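Local coordinates for protein SSD1 (Saccharomyces cerevisiae S288C, PDB 7AM1), which binds mRNA untranslated regions and represses translation, as a non-enzymatic pseudonuclease member of the RNase II family, at residues R416-F421 with D704-A709; L522-S527 with N538-T543; E526-E531 with M631-Y636; V556-A561 with L652-Y657; A572-Q577 with D645-Y650. One frame throughout, in Å; residues are numbered along the deposited sequence.

Contact 1 (R416-F421 with D704-A709)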
# COMPACT_ATOMS: atom_id res chain seq x y z
N ARG A 416 -18.94 1.74 6.46
CA ARG A 416 -18.08 1.10 5.47
C ARG A 416 -16.86 1.97 5.19
O ARG A 416 -15.72 1.49 5.21
CB ARG A 416 -18.86 0.85 4.18
CG ARG A 416 -19.62 -0.46 4.14
CD ARG A 416 -19.99 -0.88 2.72
NE ARG A 416 -20.93 -1.99 2.76
CZ ARG A 416 -21.08 -2.90 1.81
NH1 ARG A 416 -20.37 -2.84 0.69
NH2 ARG A 416 -21.97 -3.88 1.98
N SER A 417 -17.10 3.26 4.91
CA SER A 417 -16.09 4.31 4.82
C SER A 417 -15.31 4.26 3.51
O SER A 417 -15.14 5.29 2.86
CB SER A 417 -15.14 4.24 6.01
OG SER A 417 -14.28 5.37 6.04
N SER A 418 -14.81 3.09 3.12
CA SER A 418 -14.08 2.98 1.88
C SER A 418 -14.47 1.71 1.14
O SER A 418 -14.67 0.65 1.75
CB SER A 418 -12.56 2.98 2.11
OG SER A 418 -11.87 2.72 0.91
N ALA A 419 -14.58 1.83 -0.18
CA ALA A 419 -14.67 0.64 -1.01
C ALA A 419 -13.32 -0.07 -1.00
O ALA A 419 -12.28 0.51 -0.68
CB ALA A 419 -15.07 1.01 -2.43
N VAL A 420 -13.35 -1.35 -1.35
CA VAL A 420 -12.15 -2.18 -1.40
C VAL A 420 -12.04 -2.77 -2.79
O VAL A 420 -13.01 -3.34 -3.31
CB VAL A 420 -12.18 -3.29 -0.34
CG1 VAL A 420 -10.86 -4.05 -0.35
CG2 VAL A 420 -12.47 -2.72 1.04
N PHE A 421 -10.86 -2.63 -3.40
CA PHE A 421 -10.61 -3.16 -4.74
C PHE A 421 -9.48 -4.18 -4.66
O PHE A 421 -8.35 -3.85 -4.30
CB PHE A 421 -10.28 -2.03 -5.71
CG PHE A 421 -11.35 -0.99 -5.80
CD1 PHE A 421 -12.40 -1.14 -6.69
CD2 PHE A 421 -11.35 0.11 -4.96
CE1 PHE A 421 -13.40 -0.20 -6.77
CE2 PHE A 421 -12.35 1.06 -5.04
CZ PHE A 421 -13.38 0.90 -5.94
N ASP A 704 -6.77 3.05 5.08
CA ASP A 704 -5.52 2.30 5.14
C ASP A 704 -5.79 0.81 5.18
O ASP A 704 -5.00 0.03 4.63
CB ASP A 704 -4.70 2.77 6.34
CG ASP A 704 -4.12 4.16 6.13
OD1 ASP A 704 -4.03 4.59 4.97
OD2 ASP A 704 -3.77 4.82 7.13
N CYS A 705 -6.91 0.40 5.78
CA CYS A 705 -7.32 -1.00 5.73
C CYS A 705 -7.65 -1.43 4.30
O CYS A 705 -7.32 -2.56 3.90
CB CYS A 705 -8.52 -1.23 6.65
SG CYS A 705 -8.12 -1.27 8.43
N ALA A 706 -8.32 -0.57 3.53
CA ALA A 706 -8.63 -0.90 2.14
C ALA A 706 -7.36 -1.05 1.32
O ALA A 706 -7.28 -1.89 0.42
CB ALA A 706 -9.54 0.16 1.52
N TYR A 707 -6.36 -0.21 1.59
CA TYR A 707 -5.06 -0.33 0.95
C TYR A 707 -4.40 -1.66 1.31
O TYR A 707 -3.93 -2.39 0.43
CB TYR A 707 -4.18 0.85 1.38
CG TYR A 707 -2.71 0.72 1.07
CD1 TYR A 707 -2.22 0.95 -0.21
CD2 TYR A 707 -1.80 0.41 2.07
CE1 TYR A 707 -0.87 0.85 -0.49
CE2 TYR A 707 -0.44 0.30 1.79
CZ TYR A 707 0.01 0.53 0.51
OH TYR A 707 1.35 0.44 0.23
N GLN A 708 -4.37 -1.99 2.60
CA GLN A 708 -3.76 -3.25 3.01
C GLN A 708 -4.46 -4.44 2.38
O GLN A 708 -3.81 -5.38 1.92
CB GLN A 708 -3.78 -3.35 4.54
CG GLN A 708 -2.92 -2.29 5.22
CD GLN A 708 -3.05 -2.26 6.73
OE1 GLN A 708 -2.18 -1.71 7.42
NE2 GLN A 708 -4.13 -2.83 7.26
N ALA A 709 -5.79 -4.41 2.34
CA ALA A 709 -6.54 -5.49 1.71
C ALA A 709 -6.16 -5.63 0.24
O ALA A 709 -5.95 -6.74 -0.25
CB ALA A 709 -8.04 -5.25 1.86
O HOH W 1 -8.96 -1.12 -2.08
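In Val-420, CG1 stands anti to the backbone N (chi1 -175°) and CG2 anti to the carbonyl carbon, and the two methyls meet two alanines of the long helix 689-725. Val-420 CG1 touches Ala-709 CB at 3.8 Å. Val-420 CG2 lies 4.1 Å from Ala-706 CB. Ser-418 OG is also anti to its backbone N (chi1 173°), and it approaches the same Ala-706 methyl, OG to CB 3.5 Å. Ser-418 OG donates to Ala-419 O at 2.8 Å, and this folds the side chain back on its own backbone. Ala-419 O in turn rests against Ala-706 CB at 3.5 Å. One methyl is thus met by a hydroxyl, a carbonyl oxygen and a valine branch. The alanines let the two backbones come close: Val-420 CA and Ala-706 CA are 5.2 Å apart. A water completes the join. It accepts from Phe-421 N and donates to Ala-706 O. Leu-319 and Phe-324 also touch Val-420, and Gln-710 NE2 donates to Phe-421 O. Strand 420-421 pairs with strand 426-427, antiparallel to it, with a backbone bond between Val-420 and Val-427. The contact is the buried packing of this small beta hairpin of the RNB domain on the alanine-lined side of a helix.

Contact 2 (L522-S527 with N538-T543)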
# COMPACT_ATOMS: atom_id res chain seq x y z
N LEU A 522 5.32 7.81 -10.97
CA LEU A 522 5.72 7.27 -9.68
C LEU A 522 4.53 6.52 -9.09
O LEU A 522 3.73 7.08 -8.34
CB LEU A 522 6.22 8.37 -8.76
CG LEU A 522 7.43 9.14 -9.30
CD1 LEU A 522 7.77 10.31 -8.38
CD2 LEU A 522 8.64 8.21 -9.48
N SER A 523 4.43 5.23 -9.44
CA SER A 523 3.27 4.44 -9.04
C SER A 523 3.22 4.24 -7.54
O SER A 523 2.13 4.22 -6.95
CB SER A 523 3.29 3.09 -9.75
OG SER A 523 2.17 2.33 -9.37
N LEU A 524 4.37 4.08 -6.90
CA LEU A 524 4.37 3.82 -5.46
C LEU A 524 3.99 5.08 -4.69
O LEU A 524 3.23 5.01 -3.71
CB LEU A 524 5.74 3.29 -5.02
CG LEU A 524 6.18 1.97 -5.68
CD1 LEU A 524 7.54 1.51 -5.18
CD2 LEU A 524 5.16 0.85 -5.50
N LEU A 525 4.46 6.25 -5.12
CA LEU A 525 4.07 7.47 -4.42
C LEU A 525 2.56 7.70 -4.55
O LEU A 525 1.92 8.14 -3.59
CB LEU A 525 4.84 8.67 -4.95
CG LEU A 525 6.37 8.64 -4.79
CD1 LEU A 525 6.93 10.06 -4.87
CD2 LEU A 525 6.81 7.95 -3.51
N GLU A 526 1.97 7.39 -5.71
CA GLU A 526 0.52 7.49 -5.83
C GLU A 526 -0.17 6.67 -4.75
O GLU A 526 -1.16 7.12 -4.15
CB GLU A 526 0.07 7.04 -7.23
CG GLU A 526 -1.39 6.61 -7.36
CD GLU A 526 -2.40 7.73 -7.14
OE1 GLU A 526 -2.01 8.91 -7.06
OE2 GLU A 526 -3.61 7.41 -7.05
N SER A 527 0.34 5.46 -4.46
CA SER A 527 -0.31 4.57 -3.50
C SER A 527 -0.20 5.08 -2.08
O SER A 527 -0.91 4.58 -1.20
CB SER A 527 0.25 3.15 -3.61
OG SER A 527 1.50 3.01 -2.97
N ASN A 538 0.85 -6.20 -10.81
CA ASN A 538 2.09 -5.48 -10.53
C ASN A 538 1.75 -4.09 -10.02
O ASN A 538 1.17 -3.28 -10.75
CB ASN A 538 2.97 -5.41 -11.78
CG ASN A 538 4.36 -4.90 -11.48
OD1 ASN A 538 4.61 -4.29 -10.44
ND2 ASN A 538 5.29 -5.16 -12.40
N ILE A 539 2.09 -3.81 -8.76
CA ILE A 539 1.79 -2.51 -8.17
C ILE A 539 2.52 -1.39 -8.89
O ILE A 539 2.16 -0.21 -8.73
CB ILE A 539 2.14 -2.50 -6.67
CG1 ILE A 539 3.60 -2.91 -6.44
CG2 ILE A 539 1.22 -3.42 -5.90
CD1 ILE A 539 4.09 -2.63 -5.03
N LEU A 540 3.54 -1.71 -9.69
CA LEU A 540 4.27 -0.68 -10.41
C LEU A 540 3.56 -0.22 -11.68
O LEU A 540 3.91 0.83 -12.22
CB LEU A 540 5.67 -1.19 -10.76
CG LEU A 540 6.58 -1.54 -9.58
CD1 LEU A 540 7.89 -2.15 -10.07
CD2 LEU A 540 6.85 -0.31 -8.72
N ASP A 541 2.58 -0.98 -12.16
CA ASP A 541 1.93 -0.65 -13.43
C ASP A 541 1.10 0.62 -13.30
O ASP A 541 0.33 0.78 -12.34
CB ASP A 541 1.04 -1.81 -13.89
CG ASP A 541 1.83 -3.01 -14.43
OD1 ASP A 541 3.08 -3.00 -14.42
OD2 ASP A 541 1.17 -3.98 -14.86
N ARG A 542 1.27 1.52 -14.26
CA ARG A 542 0.40 2.68 -14.45
C ARG A 542 0.40 2.96 -15.95
O ARG A 542 1.46 2.88 -16.59
CB ARG A 542 0.87 3.92 -13.70
CG ARG A 542 1.03 3.78 -12.20
CD ARG A 542 -0.31 3.73 -11.48
NE ARG A 542 -0.10 3.54 -10.05
CZ ARG A 542 -1.06 3.61 -9.13
NH1 ARG A 542 -2.31 3.86 -9.48
NH2 ARG A 542 -0.75 3.42 -7.86
N THR A 543 -0.76 3.28 -16.51
CA THR A 543 -0.86 3.61 -17.92
C THR A 543 -0.93 5.12 -18.11
O THR A 543 -1.29 5.88 -17.21
CB THR A 543 -2.09 2.97 -18.57
OG1 THR A 543 -3.29 3.57 -18.07
CG2 THR A 543 -2.13 1.47 -18.31
O HOH W 2 -4.11 4.73 -7.56
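Ser-523, in the first turn of helix 523-529, is clamped between a type I beta turn, Asn-538 to Asp-541, and Arg-542 just after it, in the RNB-domain loop that leads to helix 544-568. Its hydroxyl has two partners. Ser-523 OG donates to Ile-539 O at 2.6 Å, in the carbonyl plane. Ser-523 OG accepts from Arg-542 NE at 2.7 Å. Arg-542 NH2 donates to Ser-523 O at 3.1 Å, so the guanidinium grips this residue side-on, one nitrogen to each oxygen. The bend of Arg-542 at chi2 (-74°) turns CD toward the Glu-526 side chain. Glu-526 CG covers one face of the guanidinium, 3.3 Å from Arg-542 NH2. The Glu-526 carboxylate stands 89° from the guanidinium plane; its OE1 forms a salt bridge with Arg-554. The turn itself is braced by an Asx turn, in which Asn-538 OD1 accepts from Leu-540 N. On the apolar side, Leu-524 CD2 meets Ile-539 CD1 at 3.7 Å. Leu-524 CD2 also lies 3.8 Å from Leu-540 CD2. A water links the two charged side chains: it donates to Glu-526 OE2 and accepts from Arg-542 NH1 at 2.8 Å.

Contact 3 (E526-E531 with M631-Y636)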
# COMPACT_ATOMS: atom_id res chain seq x y z
N GLU A 526 1.97 7.39 -5.71
CA GLU A 526 0.52 7.49 -5.83
C GLU A 526 -0.17 6.67 -4.75
O GLU A 526 -1.16 7.12 -4.15
CB GLU A 526 0.07 7.04 -7.23
CG GLU A 526 -1.39 6.61 -7.36
CD GLU A 526 -2.40 7.73 -7.14
OE1 GLU A 526 -2.01 8.91 -7.06
OE2 GLU A 526 -3.61 7.41 -7.05
N SER A 527 0.34 5.46 -4.46
CA SER A 527 -0.31 4.57 -3.50
C SER A 527 -0.20 5.08 -2.08
O SER A 527 -0.91 4.58 -1.20
CB SER A 527 0.25 3.15 -3.61
OG SER A 527 1.50 3.01 -2.97
N LEU A 528 0.69 6.05 -1.81
CA LEU A 528 0.66 6.73 -0.53
C LEU A 528 -0.60 7.56 -0.35
O LEU A 528 -0.99 7.83 0.79
CB LEU A 528 1.88 7.63 -0.37
CG LEU A 528 3.24 6.94 -0.22
CD1 LEU A 528 4.36 7.95 -0.36
CD2 LEU A 528 3.33 6.20 1.12
N ASP A 529 -1.26 7.98 -1.44
CA ASP A 529 -2.45 8.79 -1.29
C ASP A 529 -3.75 8.02 -1.52
O ASP A 529 -4.74 8.32 -0.85
CB ASP A 529 -2.44 9.98 -2.26
CG ASP A 529 -3.57 10.94 -1.98
OD1 ASP A 529 -3.53 11.58 -0.90
OD2 ASP A 529 -4.50 11.05 -2.81
N ASP A 530 -3.76 7.03 -2.39
CA ASP A 530 -5.01 6.43 -2.83
C ASP A 530 -4.74 5.00 -3.26
O ASP A 530 -3.59 4.57 -3.39
CB ASP A 530 -5.61 7.27 -3.97
CG ASP A 530 -7.11 7.11 -4.10
OD1 ASP A 530 -7.75 6.49 -3.22
OD2 ASP A 530 -7.65 7.62 -5.11
N GLU A 531 -5.82 4.25 -3.46
CA GLU A 531 -5.72 2.88 -3.96
C GLU A 531 -6.19 2.81 -5.41
O GLU A 531 -6.99 3.63 -5.87
CB GLU A 531 -6.57 1.92 -3.11
CG GLU A 531 -6.26 1.96 -1.62
CD GLU A 531 -6.97 3.08 -0.89
OE1 GLU A 531 -6.28 3.94 -0.32
OE2 GLU A 531 -8.23 3.09 -0.90
N MET A 631 8.19 6.86 4.05
CA MET A 631 7.03 7.70 4.24
C MET A 631 5.79 6.91 4.64
O MET A 631 5.53 5.84 4.08
CB MET A 631 6.71 8.48 2.96
CG MET A 631 7.54 9.72 2.81
SD MET A 631 7.05 10.67 1.38
CE MET A 631 7.66 9.61 0.06
N PRO A 632 5.01 7.42 5.58
CA PRO A 632 3.69 6.85 5.83
C PRO A 632 2.70 7.37 4.79
O PRO A 632 2.96 8.33 4.07
CB PRO A 632 3.35 7.36 7.23
CG PRO A 632 3.97 8.73 7.25
CD PRO A 632 5.25 8.60 6.43
N ARG A 633 1.55 6.71 4.73
CA ARG A 633 0.49 7.16 3.86
C ARG A 633 -0.05 8.52 4.29
O ARG A 633 0.18 8.98 5.41
CB ARG A 633 -0.66 6.16 3.85
CG ARG A 633 -0.27 4.82 3.28
CD ARG A 633 -1.52 4.06 2.96
NE ARG A 633 -1.94 4.27 1.58
CZ ARG A 633 -3.20 4.27 1.16
NH1 ARG A 633 -4.20 4.11 2.02
NH2 ARG A 633 -3.45 4.43 -0.13
N ALA A 634 -0.75 9.17 3.37
CA ALA A 634 -1.41 10.44 3.64
C ALA A 634 -2.51 10.26 4.69
O ALA A 634 -2.94 9.15 5.00
CB ALA A 634 -1.99 11.02 2.35
N ARG A 635 -2.96 11.39 5.25
CA ARG A 635 -3.97 11.36 6.30
C ARG A 635 -5.02 12.44 6.07
O ARG A 635 -4.67 13.60 5.83
CB ARG A 635 -3.36 11.59 7.69
CG ARG A 635 -2.18 10.71 8.02
CD ARG A 635 -1.73 10.92 9.46
NE ARG A 635 -2.42 10.00 10.35
CZ ARG A 635 -3.54 10.27 11.02
NH1 ARG A 635 -4.13 11.46 10.91
NH2 ARG A 635 -4.08 9.34 11.79
N TYR A 636 -6.29 12.07 6.16
CA TYR A 636 -7.32 13.08 6.34
C TYR A 636 -7.15 13.77 7.69
O TYR A 636 -6.69 13.16 8.66
CB TYR A 636 -8.72 12.47 6.27
CG TYR A 636 -9.04 11.75 4.97
CD1 TYR A 636 -9.11 12.44 3.77
CD2 TYR A 636 -9.31 10.40 4.97
CE1 TYR A 636 -9.42 11.78 2.59
CE2 TYR A 636 -9.62 9.73 3.82
CZ TYR A 636 -9.67 10.42 2.62
OH TYR A 636 -9.98 9.74 1.47
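Ser-527 O is gripped by two nitrogens of Arg-633. Arg-633 NH2 donates to Ser-527 O at 2.8 Å. Arg-633 NE donates to Ser-527 O at 3.0 Å, and the oxygen lies in the guanidinium plane. The same group holds Glu-531 end-on, as a salt bridge. Arg-633 NH2 reaches Glu-531 OE1 at 2.9 Å, on the anti lone pair. Arg-633 NH1 meets Glu-531 OE1 at 3.1 Å from above the carboxylate plane. A bend at chi3 (93°) swings NE of Arg-633 toward the helix carbonyls. The backbones are tied by a nearly straight bond, Ala-634 N to Leu-528 O at 2.9 Å (174°). Ala-634 CB also touches Asp-529 OD1, an oxygen bonded to His-649 and Arg-575. Leu-528 CD1 packs on Met-631 CE at 3.7 Å, the two side chains crossing at about a right angle. Outside the contact, Arg-633 NH1 also pairs with Asp-704, and Tyr-707 makes a cation-pi contact with the guanidinium. Lys-703 takes Glu-531 OE2. A methionine in place of Arg-633 would probably leave Ser-527 O without these two donors, and would leave Glu-531 and Asp-704 without its positive charge beside them. The site is a salt-bridge network centred on Arg-633 in the RNB domain. It joins the carbonyls of helix 523-529, the approach to strand 635-638 and helix 689-725.

Contact 4 (V556-A561 with L652-Y657)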
# COMPACT_ATOMS: atom_id res chain seq x y z
N VAL A 556 -8.03 19.10 -9.65
CA VAL A 556 -9.39 19.34 -9.16
C VAL A 556 -9.42 19.28 -7.64
O VAL A 556 -9.95 20.17 -6.97
CB VAL A 556 -10.37 18.34 -9.79
CG1 VAL A 556 -11.73 18.45 -9.12
CG2 VAL A 556 -10.49 18.58 -11.30
N ASN A 557 -8.85 18.21 -7.07
CA ASN A 557 -8.84 18.09 -5.61
C ASN A 557 -8.11 19.26 -4.97
O ASN A 557 -8.50 19.73 -3.90
CB ASN A 557 -8.17 16.78 -5.20
CG ASN A 557 -9.03 15.56 -5.45
OD1 ASN A 557 -10.26 15.61 -5.32
ND2 ASN A 557 -8.40 14.45 -5.79
N SER A 558 -7.02 19.71 -5.59
CA SER A 558 -6.29 20.87 -5.09
C SER A 558 -7.18 22.11 -5.07
O SER A 558 -7.17 22.88 -4.11
CB SER A 558 -5.06 21.11 -5.96
OG SER A 558 -4.39 22.30 -5.59
N THR A 559 -7.95 22.31 -6.14
CA THR A 559 -8.81 23.48 -6.24
C THR A 559 -9.89 23.45 -5.17
O THR A 559 -10.19 24.48 -4.54
CB THR A 559 -9.43 23.54 -7.64
OG1 THR A 559 -8.40 23.77 -8.60
CG2 THR A 559 -10.48 24.64 -7.73
N VAL A 560 -10.50 22.28 -4.96
CA VAL A 560 -11.57 22.17 -3.97
C VAL A 560 -11.02 22.39 -2.57
O VAL A 560 -11.63 23.08 -1.75
CB VAL A 560 -12.27 20.81 -4.13
CG1 VAL A 560 -13.23 20.55 -2.97
CG2 VAL A 560 -13.01 20.76 -5.46
N ALA A 561 -9.84 21.83 -2.28
CA ALA A 561 -9.22 22.03 -0.97
C ALA A 561 -8.99 23.51 -0.69
O ALA A 561 -9.29 23.99 0.41
CB ALA A 561 -7.89 21.27 -0.89
N LEU A 652 2.87 14.71 -3.32
CA LEU A 652 2.28 15.42 -4.44
C LEU A 652 2.84 16.83 -4.61
O LEU A 652 2.42 17.54 -5.53
CB LEU A 652 0.76 15.51 -4.27
CG LEU A 652 -0.01 14.20 -4.26
CD1 LEU A 652 -1.49 14.44 -3.99
CD2 LEU A 652 0.17 13.46 -5.56
N ASN A 653 3.76 17.25 -3.74
CA ASN A 653 4.34 18.59 -3.79
C ASN A 653 3.25 19.66 -3.80
O ASN A 653 3.35 20.67 -4.50
CB ASN A 653 5.26 18.75 -4.99
CG ASN A 653 6.14 19.98 -4.88
OD1 ASN A 653 6.64 20.30 -3.81
ND2 ASN A 653 6.30 20.70 -5.99
N LEU A 654 2.20 19.44 -3.01
CA LEU A 654 1.09 20.37 -2.96
C LEU A 654 0.97 21.02 -1.58
O LEU A 654 1.14 20.35 -0.56
CB LEU A 654 -0.23 19.67 -3.30
CG LEU A 654 -0.39 19.35 -4.79
CD1 LEU A 654 -1.67 18.57 -5.05
CD2 LEU A 654 -0.37 20.62 -5.63
N PRO A 655 0.71 22.34 -1.53
CA PRO A 655 0.60 23.02 -0.23
C PRO A 655 -0.69 22.71 0.52
O PRO A 655 -0.75 22.92 1.74
CB PRO A 655 0.66 24.51 -0.61
CG PRO A 655 0.11 24.56 -2.00
CD PRO A 655 0.53 23.27 -2.66
N ILE A 656 -1.72 22.24 -0.18
CA ILE A 656 -2.99 21.89 0.45
C ILE A 656 -3.68 20.90 -0.47
O ILE A 656 -3.47 20.91 -1.69
CB ILE A 656 -3.85 23.15 0.72
CG1 ILE A 656 -4.99 22.84 1.69
CG2 ILE A 656 -4.40 23.71 -0.58
CD1 ILE A 656 -5.69 24.09 2.22
N TYR A 657 -4.49 20.02 0.12
CA TYR A 657 -5.10 18.95 -0.66
C TYR A 657 -6.31 18.44 0.11
O TYR A 657 -6.45 18.66 1.31
CB TYR A 657 -4.09 17.82 -0.93
CG TYR A 657 -4.44 16.91 -2.09
CD1 TYR A 657 -4.53 17.41 -3.39
CD2 TYR A 657 -4.64 15.54 -1.90
CE1 TYR A 657 -4.85 16.59 -4.45
CE2 TYR A 657 -4.95 14.71 -2.96
CZ TYR A 657 -5.05 15.25 -4.24
OH TYR A 657 -5.36 14.44 -5.31
O HOH W 3 -2.84 22.64 -3.70
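Asn-557 of helix 544-568, in the RNB domain, leans on Tyr-657, in a loop that contains a G1 beta bulge, where Asn-653 and Leu-654 both face His-649. Asn-557 CB meets the tyrosine ring obliquely, at 3.4 Å from Tyr-657 CE1. Asn-557 CG is anti to the carbonyl carbon (chi1 -74°) and lies 3.8 Å from Tyr-657 OH. At the tip, Asn-557 ND2 donates to Tyr-657 OH at 3.1 Å, with the oxygen close to the amide plane. Amide and ring planes stand 89° apart. Both ends of the amide have other partners: OD1 accepts from Phe-660 N, and ND2 also bonds Thr-661 OG1. One face of the ring carries Leu-652 CD1. A turn further on, Ala-561 CB presses on the backbone of Tyr-657, 3.4 Å from its C. Ala-561 CB is also 4.2 Å from Ile-656 CG1. A water joins Ser-558 OG to the loop, donating to Ile-656 O at 2.7 Å.

Contact 5 (A572-Q577 with D645-Y650)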
# COMPACT_ATOMS: atom_id res chain seq x y z
N ALA A 572 -12.62 22.68 7.62
CA ALA A 572 -12.37 21.98 6.36
C ALA A 572 -11.76 20.61 6.60
O ALA A 572 -10.84 20.44 7.41
CB ALA A 572 -11.43 22.81 5.48
N LEU A 573 -12.28 19.61 5.89
CA LEU A 573 -11.68 18.27 5.87
C LEU A 573 -10.65 18.26 4.74
O LEU A 573 -11.01 18.37 3.57
CB LEU A 573 -12.73 17.19 5.67
CG LEU A 573 -12.21 15.74 5.78
CD1 LEU A 573 -13.38 14.77 5.80
CD2 LEU A 573 -11.25 15.35 4.66
N LEU A 574 -9.39 18.16 5.11
CA LEU A 574 -8.27 18.22 4.19
C LEU A 574 -7.50 16.91 4.25
O LEU A 574 -7.84 15.99 5.00
CB LEU A 574 -7.38 19.42 4.53
CG LEU A 574 -8.09 20.78 4.47
CD1 LEU A 574 -7.17 21.89 4.97
CD2 LEU A 574 -8.57 21.07 3.06
N ARG A 575 -6.43 16.82 3.46
CA ARG A 575 -5.61 15.62 3.41
C ARG A 575 -4.16 16.04 3.26
O ARG A 575 -3.83 16.82 2.36
CB ARG A 575 -6.03 14.71 2.25
CG ARG A 575 -5.29 13.38 2.18
CD ARG A 575 -6.04 12.42 1.28
NE ARG A 575 -5.39 11.12 1.17
CZ ARG A 575 -5.51 10.14 2.06
NH1 ARG A 575 -6.24 10.30 3.16
NH2 ARG A 575 -4.88 8.99 1.85
N ARG A 576 -3.31 15.58 4.17
CA ARG A 576 -1.90 15.93 4.13
C ARG A 576 -1.06 14.67 4.08
O ARG A 576 -1.54 13.55 4.27
CB ARG A 576 -1.51 16.79 5.33
CG ARG A 576 -1.60 16.11 6.69
CD ARG A 576 -1.16 17.10 7.73
NE ARG A 576 -1.03 16.51 9.06
CZ ARG A 576 -0.21 16.97 10.00
NH1 ARG A 576 0.58 18.00 9.75
NH2 ARG A 576 -0.17 16.38 11.19
N GLN A 577 0.23 14.87 3.83
CA GLN A 577 1.18 13.77 3.74
C GLN A 577 2.53 14.32 4.15
O GLN A 577 3.06 15.22 3.50
CB GLN A 577 1.21 13.18 2.33
CG GLN A 577 1.75 11.77 2.25
CD GLN A 577 3.25 11.72 2.04
OE1 GLN A 577 3.84 12.63 1.45
NE2 GLN A 577 3.87 10.64 2.50
N ASP A 645 0.88 25.75 8.61
CA ASP A 645 2.17 25.56 7.96
C ASP A 645 2.47 24.10 7.66
O ASP A 645 3.48 23.81 7.02
CB ASP A 645 3.29 26.12 8.85
CG ASP A 645 3.35 27.64 8.84
OD1 ASP A 645 2.81 28.26 7.89
OD2 ASP A 645 3.92 28.22 9.78
N GLN A 646 1.60 23.18 8.08
CA GLN A 646 1.84 21.75 7.94
C GLN A 646 0.68 21.06 7.22
O GLN A 646 0.40 19.88 7.47
CB GLN A 646 2.08 21.11 9.30
CG GLN A 646 3.29 21.67 10.03
CD GLN A 646 4.59 21.48 9.26
OE1 GLN A 646 4.73 20.52 8.50
NE2 GLN A 646 5.53 22.40 9.45
N TYR A 647 0.01 21.77 6.32
CA TYR A 647 -1.05 21.21 5.49
C TYR A 647 -0.51 20.50 4.25
O TYR A 647 -1.29 19.91 3.51
CB TYR A 647 -2.02 22.31 5.05
CG TYR A 647 -2.91 22.90 6.12
CD1 TYR A 647 -2.97 22.38 7.41
CD2 TYR A 647 -3.70 24.00 5.83
CE1 TYR A 647 -3.80 22.94 8.37
CE2 TYR A 647 -4.52 24.57 6.77
CZ TYR A 647 -4.57 24.04 8.03
OH TYR A 647 -5.41 24.63 8.95
N GLY A 648 0.80 20.55 4.02
CA GLY A 648 1.34 20.10 2.75
C GLY A 648 1.21 18.61 2.54
O GLY A 648 1.18 17.81 3.48
N HIS A 649 1.11 18.24 1.27
CA HIS A 649 1.09 16.85 0.80
C HIS A 649 2.43 16.65 0.09
O HIS A 649 2.58 17.02 -1.08
CB HIS A 649 -0.10 16.61 -0.11
CG HIS A 649 -0.43 15.16 -0.32
ND1 HIS A 649 0.48 14.26 -0.84
CD2 HIS A 649 -1.57 14.47 -0.12
CE1 HIS A 649 -0.09 13.07 -0.93
NE2 HIS A 649 -1.34 13.17 -0.50
N TYR A 650 3.40 16.10 0.82
CA TYR A 650 4.77 16.03 0.33
C TYR A 650 4.86 15.24 -0.98
O TYR A 650 5.46 15.71 -1.96
CB TYR A 650 5.68 15.40 1.39
CG TYR A 650 7.13 15.25 0.97
CD1 TYR A 650 8.05 16.27 1.20
CD2 TYR A 650 7.57 14.10 0.34
CE1 TYR A 650 9.38 16.13 0.82
CE2 TYR A 650 8.89 13.96 -0.05
CZ TYR A 650 9.79 14.97 0.19
OH TYR A 650 11.10 14.81 -0.20
O HOH W 4 -3.94 19.56 3.01
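Gln-577 and His-649 form the tight end of this contact. Gln-577 CB sits over the centre of the imidazole, 3.5 Å from the centroid of the His-649 ring, a CH-pi contact only 14° off the ring normal. The backbone is bonded through both N and O of Gln-577. Gln-577 N donates to Gly-648 O at 3.1 Å. Tyr-650 N donates to Gln-577 O at 2.8 Å. Gln-577 OE1 touches Tyr-650 CB at 3.3 Å and accepts from Ala-651 N; its NE2 bonds Pro-632 O. His-649 NE2 is fixed from outside by Asp-529 OD1, which also holds Arg-575. Gln-577 and His-649 make a single beta bridge, set just past strand 573-576, which pairs antiparallel with strand 635-638 in the RNB domain. Toward Gln-646, which is exposed, the contact is looser. Leu-574 CD1 lies over one face of Tyr-647, near the rim, at 4.2 Å from CD2. Arg-576 CB packs on Gly-648 O at 3.4 Å. Arg-576 has CG between the backbone N and the carbonyl carbon (chi1 66°), then runs extended to NE. Arg-576 NH1 donates to Gln-646 O at 3.0 Å, with the oxygen near the guanidinium plane. An alanine in place of Arg-576 would keep CB against Gly-648 O but would probably leave Gln-646 O without this donor and the exposed segment round Gln-646 freer to move. A water sits between Arg-575 O and Tyr-647 O.

Contact 1 opens first, at 416-421, and closes last, at 704-709, so the other four are nested inside its loop. Contact 2 closes a short loop, ten residues between its segments, that runs from the end of helix 523-529. Contact 3 starts from the same helix and shares Glu-526 and Ser-527 with contact 2, but reaches on to 631-636. Contact 2 ends before contacts 4 and 5 open. Contact 4 starts on helix 544-568, and contact 5 is nested within it; both cross contact 3. Asp-529 and His-649 join contacts 3 and 5, and the pairing of strands 573-576 and 635-638 joins them again. Asp-704 with Arg-633 links contact 3 to helix 689-725.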